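Local coordinates for putative flavoprotein (Bacteroides eggerthii, PDB 4ICI), which probably serves as a flavodoxin-like redox protein, binding flavin mononucleotide at one end of a parallel beta sheet wrapped by helices, at residues V121-S126 with R151-T156; I93-W98 with S129-S134; N13-V18 with I85-V90; Y43-A48 with P103-T108. All coordinates share one frame; numbering follows the deposited sequence. Where two conformers were deposited one is given.

Interaction 1: V121-S126 with R151-T156; sequences VPFATS and RLLNRT. With FMN (flavin mononucleotide), chain B.
Ser126 OG is gripped by three groups. Across the contact ND2 of Asn154 gives it a weak hydrogen bond of 3.3 Å, while Gly128 N and Ser129 O, in the following loop, complete the set, Ser129 O being the strongest partner. The other end of the same amide takes the backbone: Ser126 N lies 2.9 Å from Asn154 OD1, in the carbonyl plane and on a lone pair, with 158° at the hydrogen. CG of Asn154 stands anti to its own carbonyl carbon (chi1 -72°), and from there the amide spans both the N-H and the hydroxyl of Ser126. An alanine in place of Asn154 would probably leave Ser126 N without this acceptor and its hydroxyl with one hold fewer, setting the start of the loop freer to move.

Before this point the chains pair as parallel strands. Leu153 N donates to Ala124 O at 2.8 Å in a nearly straight bond (178° at the hydrogen), and Ala124 N reaches Arg151 O at 3.2 Å. Ala124 and Leu152 turn their side chains to one face of the sheet, where Leu152 CD1 comes within 3.5 Å of Ser126 OG. On the Phe123 side, Leu153 CD1 meets CD2 of the ring at 3.8 Å, the two side chains crossing at about a right angle.

The pair closes the beta-alpha-beta unit 119-125, 132-141, 146-152. Thr125 OG1 is 2.7 Å from FMN O4', a first-shell bond to the ribityl chain; Asn154 acts from the second shell, fixing the backbone that leads to the flavin loop.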
# COMPACT_ATOMS: atom_id res chain seq x y z
N VAL A 121 -0.01 -8.43 -1.37
CA VAL A 121 0.58 -7.98 -2.64
C VAL A 121 0.69 -6.45 -2.62
O VAL A 121 -0.32 -5.78 -2.51
CB VAL A 121 -0.25 -8.42 -3.85
CG1 VAL A 121 0.57 -8.16 -5.14
CG2 VAL A 121 -0.74 -9.87 -3.75
N PRO A 122 1.91 -5.90 -2.68
CA PRO A 122 2.01 -4.44 -2.70
C PRO A 122 1.73 -3.87 -4.08
O PRO A 122 1.91 -4.54 -5.09
CB PRO A 122 3.48 -4.19 -2.30
CG PRO A 122 4.22 -5.38 -2.86
CD PRO A 122 3.24 -6.54 -2.80
N PHE A 123 1.35 -2.61 -4.12
CA PHE A 123 1.33 -1.84 -5.35
C PHE A 123 1.62 -0.40 -5.02
O PHE A 123 1.51 0.01 -3.86
CB PHE A 123 0.00 -2.02 -6.12
CG PHE A 123 -1.22 -1.41 -5.47
CD1 PHE A 123 -1.92 -2.11 -4.51
CD2 PHE A 123 -1.70 -0.18 -5.87
CE1 PHE A 123 -3.07 -1.59 -3.92
CE2 PHE A 123 -2.86 0.33 -5.33
CZ PHE A 123 -3.54 -0.38 -4.35
N ALA A 124 1.98 0.39 -6.02
CA ALA A 124 2.43 1.75 -5.73
C ALA A 124 2.24 2.68 -6.89
O ALA A 124 2.05 2.24 -8.03
CB ALA A 124 3.92 1.74 -5.29
N THR A 125 2.28 3.97 -6.57
CA THR A 125 2.53 5.01 -7.56
C THR A 125 3.76 5.80 -7.14
O THR A 125 4.18 5.75 -5.98
CB THR A 125 1.31 5.95 -7.78
OG1 THR A 125 1.08 6.77 -6.64
CG2 THR A 125 0.04 5.17 -8.15
N SER A 126 4.39 6.50 -8.10
CA SER A 126 5.65 7.20 -7.83
C SER A 126 5.88 8.25 -8.88
O SER A 126 5.20 8.29 -9.92
CB SER A 126 6.83 6.25 -7.84
OG SER A 126 7.18 5.89 -9.17
N ARG A 151 3.43 -4.37 -8.32
CA ARG A 151 3.69 -3.53 -9.48
C ARG A 151 3.50 -2.07 -9.17
O ARG A 151 2.65 -1.70 -8.35
CB ARG A 151 2.73 -3.90 -10.61
CG ARG A 151 2.82 -5.35 -11.14
CD ARG A 151 4.09 -5.61 -11.94
NE ARG A 151 4.12 -6.96 -12.52
CZ ARG A 151 4.59 -8.04 -11.89
NH1 ARG A 151 5.04 -7.96 -10.64
NH2 ARG A 151 4.57 -9.22 -12.49
N LEU A 152 4.28 -1.27 -9.89
CA LEU A 152 4.06 0.14 -10.01
C LEU A 152 2.92 0.35 -10.99
O LEU A 152 2.95 -0.16 -12.12
CB LEU A 152 5.36 0.82 -10.46
CG LEU A 152 5.50 2.32 -10.43
CD1 LEU A 152 5.53 2.86 -9.00
CD2 LEU A 152 6.77 2.72 -11.21
N LEU A 153 1.89 1.07 -10.54
CA LEU A 153 0.67 1.31 -11.30
C LEU A 153 0.50 2.80 -11.69
O LEU A 153 -0.59 3.36 -11.61
CB LEU A 153 -0.53 0.80 -10.55
CG LEU A 153 -0.54 -0.70 -10.21
CD1 LEU A 153 -1.84 -1.04 -9.53
CD2 LEU A 153 -0.30 -1.59 -11.47
N ASN A 154 1.59 3.44 -12.08
CA ASN A 154 1.50 4.82 -12.58
C ASN A 154 0.64 4.94 -13.82
O ASN A 154 -0.12 5.89 -13.97
CB ASN A 154 2.89 5.39 -12.87
CG ASN A 154 3.68 5.70 -11.61
OD1 ASN A 154 3.08 5.94 -10.57
ND2 ASN A 154 5.01 5.69 -11.69
N ARG A 155 0.77 3.98 -14.70
CA ARG A 155 -0.09 3.93 -15.87
C ARG A 155 -0.54 2.50 -15.97
O ARG A 155 0.30 1.59 -16.16
CB ARG A 155 0.66 4.40 -17.12
CG ARG A 155 0.92 5.90 -17.13
N THR A 156 -1.83 2.26 -15.76
CA THR A 156 -2.33 0.91 -15.81
C THR A 156 -3.70 0.84 -16.46
O THR A 156 -4.35 1.87 -16.72
CB THR A 156 -2.32 0.24 -14.40
OG1 THR A 156 -2.36 -1.18 -14.57
CG2 THR A 156 -3.47 0.70 -13.55
N1 FMN B . 8.62 9.52 -6.12
C2 FMN B . 9.63 8.69 -6.54
O2 FMN B . 9.65 8.32 -7.71
N3 FMN B . 10.62 8.31 -5.64
C4 FMN B . 10.66 8.76 -4.33
O4 FMN B . 11.56 8.31 -3.60
C4A FMN B . 9.64 9.63 -3.92
N5 FMN B . 9.64 10.15 -2.60
C5A FMN B . 8.58 10.99 -2.23
C6 FMN B . 8.53 11.49 -0.92
C7 FMN B . 7.50 12.29 -0.52
C7M FMN B . 7.43 12.78 0.90
C8 FMN B . 6.47 12.62 -1.39
C8M FMN B . 5.35 13.53 -0.95
C9 FMN B . 6.52 12.14 -2.69
C9A FMN B . 7.56 11.30 -3.13
N10 FMN B . 7.60 10.80 -4.44
C10 FMN B . 8.63 9.97 -4.82
C1' FMN B . 6.48 11.11 -5.40
C2' FMN B . 5.27 10.18 -5.07
O2' FMN B . 5.61 8.82 -4.97
C3' FMN B . 4.20 10.25 -6.18
O3' FMN B . 3.90 11.64 -6.51
C4' FMN B . 2.91 9.44 -5.84
O4' FMN B . 2.23 9.23 -7.06
C5' FMN B . 1.97 10.29 -4.89
O5' FMN B . 0.86 9.47 -4.65
P FMN B . -0.45 9.99 -3.89
O1P FMN B . -1.03 11.08 -4.80
O2P FMN B . -1.32 8.85 -3.63
O3P FMN B . -0.07 10.58 -2.53

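Interaction 2: I93-W98 with S129-S134; sequences IGYPIW and SSIGNS. With FMN (flavin mononucleotide), chain B.
Tyr95 points its phenol end at Ser134, whose OG lies at the edge of the ring and in its plane. Tyr95 OH donates to Ser134 OG at 2.8 Å, and Ser134 OG in turn donates to Ile131 O, also at 2.8 Å; the serine oxygen is thus both acceptor and donor. OG of Ser134 sits between its own backbone N and carbonyl carbon (chi1 70°), a rotation that turns it to both partners. Ile131 CG1 touches Tyr95 OH at 3.8 Å. A phenylalanine in place of Tyr95 would probably leave Ser134 OG without its donor and the first turn of helix 132-141 less firmly tied to strand 90-96.

Ile97 lies between this polar pair and the flavin; in the conformer given, one of two deposited, CD1 approaches Ser134 OG and CG2 approaches the pyrimidine end of the isoalloxazine. Trp98 lays its indole against the dimethylbenzene end, CD1 standing 3.5 Å from FMN C7, and is itself met edge-to-face by Tyr51.

Ser129 addresses the rim of the flavin with two groups: its N donates to FMN O2 at 2.7 Å, almost straight at 173°, and its OG accepts from FMN N3 at 2.8 Å. From the other segment, Ile97 O accepts from FMN O2' at 2.7 Å. Of the hydrogen bonds made here, those of Ser129 therefore go to the pyrimidine edge and that of Ile97 O to the ribityl chain, and the N-H at O2 would probably help to stabilise negative charge on the reduced flavin.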
# COMPACT_ATOMS: atom_id res chain seq x y z
N ILE A 93 -1.92 -4.03 -0.95
CA ILE A 93 -1.55 -2.90 -0.10
C ILE A 93 -0.85 -1.86 -0.96
O ILE A 93 0.26 -2.08 -1.45
CB ILE A 93 -0.62 -3.30 1.04
CG1 ILE A 93 -1.24 -4.41 1.88
CG2 ILE A 93 -0.30 -2.08 1.89
CD1 ILE A 93 -0.33 -4.94 3.03
N GLY A 94 -1.53 -0.72 -1.19
CA GLY A 94 -1.02 0.30 -2.05
C GLY A 94 -0.57 1.56 -1.35
O GLY A 94 -1.09 1.95 -0.28
N TYR A 95 0.40 2.23 -1.96
CA TYR A 95 1.03 3.41 -1.36
C TYR A 95 1.75 4.23 -2.42
O TYR A 95 2.23 3.70 -3.41
CB TYR A 95 2.00 3.02 -0.22
CG TYR A 95 2.97 1.91 -0.57
CD1 TYR A 95 2.61 0.58 -0.38
CD2 TYR A 95 4.19 2.18 -1.11
CE1 TYR A 95 3.50 -0.44 -0.74
CE2 TYR A 95 5.07 1.17 -1.46
CZ TYR A 95 4.72 -0.13 -1.28
OH TYR A 95 5.58 -1.17 -1.64
N PRO A 96 1.95 5.52 -2.14
CA PRO A 96 2.93 6.29 -2.87
C PRO A 96 4.34 5.92 -2.39
O PRO A 96 4.53 5.63 -1.21
CB PRO A 96 2.62 7.72 -2.46
CG PRO A 96 2.07 7.60 -1.06
CD PRO A 96 1.32 6.29 -1.06
N ILE A 97 5.31 5.92 -3.28
CA ILE A 97 6.72 5.73 -2.90
C ILE A 97 7.23 7.01 -2.25
O ILE A 97 7.14 8.06 -2.85
CB ILE A 97 7.62 5.46 -4.12
CG1 ILE A 97 7.22 4.17 -4.85
CG2 ILE A 97 9.13 5.44 -3.72
CD1 ILE A 97 7.17 2.91 -3.97
N TRP A 98 7.70 6.94 -1.01
CA TRP A 98 8.31 8.05 -0.29
C TRP A 98 9.75 7.66 0.07
O TRP A 98 9.98 6.72 0.81
CB TRP A 98 7.56 8.38 0.99
CG TRP A 98 6.27 9.09 0.84
CD1 TRP A 98 5.59 9.39 -0.32
CD2 TRP A 98 5.42 9.52 1.91
NE1 TRP A 98 4.40 10.01 -0.03
CE2 TRP A 98 4.27 10.10 1.33
CE3 TRP A 98 5.52 9.48 3.30
CZ2 TRP A 98 3.24 10.65 2.08
CZ3 TRP A 98 4.48 10.04 4.04
CH2 TRP A 98 3.35 10.61 3.42
N SER A 129 10.46 6.28 -9.35
CA SER A 129 11.08 5.15 -8.69
C SER A 129 10.28 3.89 -8.93
O SER A 129 9.05 3.91 -8.98
CB SER A 129 11.17 5.37 -7.19
OG SER A 129 12.13 6.36 -6.87
N SER A 130 11.00 2.77 -9.03
CA SER A 130 10.38 1.46 -9.10
C SER A 130 9.86 1.06 -7.73
O SER A 130 10.28 1.60 -6.69
CB SER A 130 11.38 0.42 -9.58
OG SER A 130 12.44 0.30 -8.68
N ILE A 131 8.98 0.09 -7.71
CA ILE A 131 8.45 -0.42 -6.46
C ILE A 131 9.42 -1.33 -5.71
O ILE A 131 9.24 -1.55 -4.52
CB ILE A 131 7.11 -1.18 -6.66
CG1 ILE A 131 6.32 -1.30 -5.33
CG2 ILE A 131 7.31 -2.54 -7.37
CD1 ILE A 131 4.90 -1.87 -5.50
N GLY A 132 10.42 -1.86 -6.40
CA GLY A 132 11.22 -2.94 -5.85
C GLY A 132 11.80 -2.73 -4.47
O GLY A 132 11.69 -3.61 -3.60
N ASN A 133 12.44 -1.58 -4.26
CA ASN A 133 13.04 -1.34 -2.95
C ASN A 133 12.03 -1.37 -1.81
O ASN A 133 12.22 -2.06 -0.81
CB ASN A 133 13.84 -0.05 -2.90
CG ASN A 133 14.68 0.04 -1.64
OD1 ASN A 133 15.66 -0.72 -1.49
ND2 ASN A 133 14.26 0.86 -0.69
N SER A 134 10.93 -0.68 -2.02
CA SER A 134 9.92 -0.57 -0.97
C SER A 134 9.38 -1.94 -0.66
O SER A 134 9.14 -2.28 0.50
CB SER A 134 8.82 0.41 -1.41
OG SER A 134 8.00 -0.09 -2.46
N1 FMN B . 8.62 9.52 -6.12
C2 FMN B . 9.63 8.69 -6.54
O2 FMN B . 9.65 8.32 -7.71
N3 FMN B . 10.62 8.31 -5.64
C4 FMN B . 10.66 8.76 -4.33
O4 FMN B . 11.56 8.31 -3.60
C4A FMN B . 9.64 9.63 -3.92
N5 FMN B . 9.64 10.15 -2.60
C5A FMN B . 8.58 10.99 -2.23
C6 FMN B . 8.53 11.49 -0.92
C7 FMN B . 7.50 12.29 -0.52
C7M FMN B . 7.43 12.78 0.90
C8 FMN B . 6.47 12.62 -1.39
C8M FMN B . 5.35 13.53 -0.95
C9 FMN B . 6.52 12.14 -2.69
C9A FMN B . 7.56 11.30 -3.13
N10 FMN B . 7.60 10.80 -4.44
C10 FMN B . 8.63 9.97 -4.82
C1' FMN B . 6.48 11.11 -5.40
C2' FMN B . 5.27 10.18 -5.07
O2' FMN B . 5.61 8.82 -4.97
C3' FMN B . 4.20 10.25 -6.18
O3' FMN B . 3.90 11.64 -6.51
C4' FMN B . 2.91 9.44 -5.84
O4' FMN B . 2.23 9.23 -7.06
C5' FMN B . 1.97 10.29 -4.89
O5' FMN B . 0.86 9.47 -4.65
P FMN B . -0.45 9.99 -3.89
O1P FMN B . -1.03 11.08 -4.80
O2P FMN B . -1.32 8.85 -3.63
O3P FMN B . -0.07 10.58 -2.53

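Interaction 3: N13-V18 with I85-V90; sequences NSKILV and IGTYDV
Lys15 and Tyr88 meet with the lysine chain stretched obliquely across the phenol ring. Extended beyond CG, the chain carries NZ to Thr87 OG1 at 2.8 Å and sets it 4.6 Å from the centroid of the Tyr88 ring, 26° off the normal, an off-centre cation-pi contact. Thr87 OG1 lies over the same face as NZ. Leu17 CB covers the opposite face in a CH-pi contact, 3.7 Å from the centroid, and the ring is held between the two. Next to it, Leu17 CD2 packs on Ile85 CD1 at 3.6 Å, the side chains crossing at about a right angle.

The backbone beneath is just as closely tied. Lys15 O accepts two N-H groups, from Asp89 at 2.8 Å and from Val90 at 3.2 Å, so the start of the strand pairing is doubly gripped. Asp89 OD2 accepts from Lys15 N at 2.8 Å through its anti lone pair, with 172° at the hydrogen. Leu17 N then reaches Val90 O at 2.9 Å, and Ile16 and Val90 lie side by side in parallel register.

Second-shell residues fix these groups: Asp41 and Asn84 bond the hydroxyl of Tyr88, Asn84 O holds Thr87 OG1, and Lys171 O takes Ser14 OG. The contact is the point at which strand 90-96 leaves its preceding loop to join strand 16-20. That strand has 41-44 as its other neighbour, and its Ile16 packs on Val38 of helix 26-38, while Val90 leans on Thr119 of the next strand.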
# COMPACT_ATOMS: atom_id res chain seq x y z
N ASN A 13 -13.35 -18.38 -6.27
CA ASN A 13 -12.34 -17.29 -6.31
C ASN A 13 -12.19 -16.60 -4.95
O ASN A 13 -13.03 -16.74 -4.05
CB ASN A 13 -12.70 -16.25 -7.38
CG ASN A 13 -12.96 -16.87 -8.75
OD1 ASN A 13 -12.18 -17.70 -9.23
ND2 ASN A 13 -14.07 -16.46 -9.39
N SER A 14 -11.11 -15.85 -4.81
CA SER A 14 -10.77 -15.21 -3.55
C SER A 14 -11.70 -14.05 -3.17
O SER A 14 -12.28 -13.38 -4.05
CB SER A 14 -9.34 -14.69 -3.65
OG SER A 14 -8.43 -15.75 -3.87
N LYS A 15 -11.85 -13.80 -1.87
CA LYS A 15 -12.37 -12.50 -1.42
C LYS A 15 -11.16 -11.55 -1.33
O LYS A 15 -10.19 -11.84 -0.62
CB LYS A 15 -13.07 -12.57 -0.08
CG LYS A 15 -13.95 -11.35 0.17
CD LYS A 15 -14.60 -11.33 1.53
CE LYS A 15 -15.47 -10.09 1.70
NZ LYS A 15 -16.04 -10.00 3.09
N ILE A 16 -11.24 -10.44 -2.06
CA ILE A 16 -10.11 -9.54 -2.29
C ILE A 16 -10.38 -8.17 -1.66
O ILE A 16 -11.44 -7.58 -1.85
CB ILE A 16 -9.82 -9.35 -3.80
CG1 ILE A 16 -9.54 -10.70 -4.45
CG2 ILE A 16 -8.68 -8.33 -4.02
CD1 ILE A 16 -9.26 -10.60 -5.95
N LEU A 17 -9.40 -7.70 -0.88
CA LEU A 17 -9.34 -6.34 -0.39
C LEU A 17 -8.20 -5.59 -1.04
O LEU A 17 -7.09 -6.14 -1.19
CB LEU A 17 -9.12 -6.34 1.12
CG LEU A 17 -9.13 -4.98 1.82
CD1 LEU A 17 -10.51 -4.31 1.71
CD2 LEU A 17 -8.67 -5.14 3.27
N VAL A 18 -8.51 -4.36 -1.45
CA VAL A 18 -7.52 -3.40 -1.93
C VAL A 18 -7.41 -2.31 -0.86
O VAL A 18 -8.25 -1.42 -0.80
CB VAL A 18 -7.86 -2.86 -3.35
CG1 VAL A 18 -6.82 -1.87 -3.83
CG2 VAL A 18 -8.09 -4.01 -4.36
N ILE A 85 -11.50 -7.61 8.27
CA ILE A 85 -10.26 -8.04 7.62
C ILE A 85 -10.11 -9.57 7.57
O ILE A 85 -9.56 -10.11 6.61
CB ILE A 85 -9.01 -7.36 8.30
CG1 ILE A 85 -7.71 -7.64 7.52
CG2 ILE A 85 -8.88 -7.78 9.77
CD1 ILE A 85 -7.62 -6.93 6.23
N GLY A 86 -10.62 -10.26 8.60
CA GLY A 86 -10.54 -11.71 8.67
C GLY A 86 -11.15 -12.46 7.49
O GLY A 86 -10.71 -13.57 7.17
N THR A 87 -12.13 -11.85 6.83
CA THR A 87 -12.87 -12.49 5.73
C THR A 87 -12.09 -12.57 4.40
O THR A 87 -12.47 -13.32 3.49
CB THR A 87 -14.20 -11.78 5.46
OG1 THR A 87 -14.01 -10.48 4.89
CG2 THR A 87 -15.03 -11.68 6.75
N TYR A 88 -11.00 -11.81 4.28
CA TYR A 88 -10.33 -11.69 2.98
C TYR A 88 -9.25 -12.75 2.82
O TYR A 88 -8.53 -13.06 3.75
CB TYR A 88 -9.75 -10.29 2.78
CG TYR A 88 -10.82 -9.23 2.74
CD1 TYR A 88 -11.55 -8.99 1.58
CD2 TYR A 88 -11.12 -8.47 3.87
CE1 TYR A 88 -12.58 -8.03 1.56
CE2 TYR A 88 -12.14 -7.53 3.85
CZ TYR A 88 -12.86 -7.30 2.70
OH TYR A 88 -13.87 -6.34 2.69
N ASP A 89 -9.14 -13.25 1.59
CA ASP A 89 -8.10 -14.19 1.20
C ASP A 89 -6.86 -13.49 0.65
O ASP A 89 -5.75 -13.99 0.80
CB ASP A 89 -8.62 -15.14 0.13
CG ASP A 89 -9.83 -15.92 0.56
OD1 ASP A 89 -9.67 -16.68 1.53
OD2 ASP A 89 -10.93 -15.73 -0.03
N VAL A 90 -7.06 -12.37 -0.04
CA VAL A 90 -5.99 -11.63 -0.70
C VAL A 90 -6.14 -10.17 -0.27
O VAL A 90 -7.26 -9.61 -0.30
CB VAL A 90 -6.14 -11.72 -2.22
CG1 VAL A 90 -5.11 -10.88 -2.94
CG2 VAL A 90 -6.13 -13.20 -2.70

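Interaction 4: Y43-A48 with P103-T108; sequences YPIAPA and PRIINT. With EDO (1,2-ethanediol), chain E.
Pro47 presents one face of its ring to Ile105, whose CD1 lies 3.7 Å from Pro47 CA and 3.8 Å from CB, with Pro47 CG and CD both 4.3 Å from Ile105 CD1. At the rim, Pro47 CD is 3.8 Å from O1 of an ethanediol molecule, probably a remnant of the crystallisation liquor. A second proline ring, Pro44, offers its CB to C1 of the same molecule at 3.6 Å.

The rest of the contact is branched aliphatic. Ile105 CG1 is anti to its backbone N (chi1 -159°), which carries it out from the helix toward Ile45. The two side chains slide past each other in opposite directions, Ile45 CG2 standing 4.0 Å from Ile105 CG1. Ile45 CD1 instead meets Ile106 CD1 at 3.8 Å, these side chains crossing at about a right angle.

In this flavodoxin-like alpha/beta fold, strand 41-44 is the outermost strand at its edge of the parallel sheet, and helix 104-112 is the crossover helix after strand 90-96. The isoleucines thus join the chain leaving the edge strand to a helix that packs over the middle of the sheet: Ile106 also touches Ile93 and Tyr95, and Ile105 touches Phe21. No hydrogen bond links the two segments. Ile45 O is instead taken by the ethanediol, whose O2 donates to it at 2.7 Å and which is also bonded to Ser22 N.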
# COMPACT_ATOMS: atom_id res chain seq x y z
N TYR A 43 -10.37 -0.34 0.81
CA TYR A 43 -10.22 0.18 2.16
C TYR A 43 -9.18 1.31 2.12
O TYR A 43 -7.97 1.07 2.05
CB TYR A 43 -9.79 -0.93 3.12
CG TYR A 43 -9.31 -0.44 4.49
CD1 TYR A 43 -10.15 0.27 5.34
CD2 TYR A 43 -8.03 -0.71 4.91
CE1 TYR A 43 -9.69 0.71 6.59
CE2 TYR A 43 -7.58 -0.27 6.15
CZ TYR A 43 -8.40 0.44 6.97
OH TYR A 43 -7.92 0.85 8.21
N PRO A 44 -9.66 2.57 2.15
CA PRO A 44 -8.74 3.67 2.30
C PRO A 44 -8.15 3.67 3.72
O PRO A 44 -8.87 3.66 4.73
CB PRO A 44 -9.61 4.90 2.05
CG PRO A 44 -10.88 4.38 1.36
CD PRO A 44 -11.05 3.02 1.98
N ILE A 45 -6.82 3.67 3.78
CA ILE A 45 -6.09 3.75 5.05
C ILE A 45 -6.01 5.24 5.37
O ILE A 45 -5.19 5.95 4.78
CB ILE A 45 -4.67 3.15 4.91
CG1 ILE A 45 -4.73 1.64 4.51
CG2 ILE A 45 -3.89 3.35 6.20
CD1 ILE A 45 -3.38 1.03 4.04
N ALA A 46 -6.90 5.70 6.26
CA ALA A 46 -7.04 7.12 6.53
C ALA A 46 -6.23 7.51 7.75
O ALA A 46 -6.42 6.97 8.84
CB ALA A 46 -8.51 7.50 6.76
N PRO A 47 -5.30 8.44 7.58
CA PRO A 47 -4.59 8.93 8.75
C PRO A 47 -5.50 9.66 9.75
O PRO A 47 -6.36 10.43 9.36
CB PRO A 47 -3.57 9.89 8.20
CG PRO A 47 -3.93 10.13 6.83
CD PRO A 47 -4.91 9.13 6.36
N ALA A 48 -5.27 9.43 11.03
CA ALA A 48 -5.97 10.14 12.06
C ALA A 48 -5.72 11.66 11.98
O ALA A 48 -6.61 12.45 12.27
CB ALA A 48 -5.61 9.59 13.42
N PRO A 103 5.39 4.55 2.88
CA PRO A 103 5.10 5.41 4.03
C PRO A 103 4.88 4.60 5.29
O PRO A 103 4.33 3.49 5.24
CB PRO A 103 3.84 6.16 3.60
CG PRO A 103 3.89 6.15 2.08
CD PRO A 103 4.49 4.81 1.76
N ARG A 104 5.28 5.17 6.44
CA ARG A 104 5.19 4.43 7.69
C ARG A 104 3.78 4.05 8.10
O ARG A 104 3.60 3.09 8.86
CB ARG A 104 5.90 5.16 8.81
CG ARG A 104 7.35 5.59 8.55
CD ARG A 104 8.26 4.52 8.12
NE ARG A 104 9.65 4.98 8.06
CZ ARG A 104 10.65 4.24 7.58
NH1 ARG A 104 10.41 3.01 7.12
NH2 ARG A 104 11.89 4.70 7.65
N ILE A 105 2.77 4.75 7.59
CA ILE A 105 1.39 4.34 7.88
C ILE A 105 1.07 2.95 7.32
O ILE A 105 0.20 2.26 7.82
CB ILE A 105 0.36 5.41 7.40
CG1 ILE A 105 -0.99 5.26 8.12
CG2 ILE A 105 0.26 5.40 5.87
CD1 ILE A 105 -1.94 6.43 7.90
N ILE A 106 1.82 2.51 6.31
CA ILE A 106 1.68 1.14 5.83
C ILE A 106 2.11 0.13 6.91
O ILE A 106 1.46 -0.89 7.10
CB ILE A 106 2.44 0.93 4.50
CG1 ILE A 106 1.82 1.81 3.40
CG2 ILE A 106 2.41 -0.55 4.10
CD1 ILE A 106 0.27 1.67 3.16
N ASN A 107 3.18 0.45 7.63
CA ASN A 107 3.57 -0.36 8.77
C ASN A 107 2.47 -0.35 9.85
O ASN A 107 2.16 -1.38 10.45
CB ASN A 107 4.90 0.12 9.37
CG ASN A 107 6.03 0.14 8.36
OD1 ASN A 107 6.21 1.12 7.62
ND2 ASN A 107 6.80 -0.95 8.31
N THR A 108 1.87 0.82 10.12
CA THR A 108 0.77 0.86 11.08
C THR A 108 -0.37 -0.08 10.64
O THR A 108 -0.90 -0.85 11.46
CB THR A 108 0.20 2.27 11.25
OG1 THR A 108 1.30 3.17 11.44
CG2 THR A 108 -0.81 2.33 12.40
C1 EDO E . -7.62 7.82 2.76
O1 EDO E . -7.19 9.04 3.38
C2 EDO E . -6.53 7.11 1.93
O2 EDO E . -5.23 7.29 2.42

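All four contacts join one parallel sheet. Interactions 1 and 2 lie closest, centres about 7 Å apart, and both touch the flavin; neighbouring strands 119-125 and 90-96 link them, Phe123 N standing 2.9 Å from Ile93 O, and helix 132-141 leads from interaction 2 to strand 146-152 of interaction 1. Interaction 3 lies across the chain's centre from interaction 2, about 22 Å between centres, and touches interaction 1 through Phe123 CZ and Val18 CG1 (3.6 Å). Interaction 4 meets interaction 3 between strands, Val18 O to Tyr43 N being 2.9 Å, and interaction 2 where Pro103 packs on Trp98. Its Ile105 side chain remains about 10 Å from the flavin.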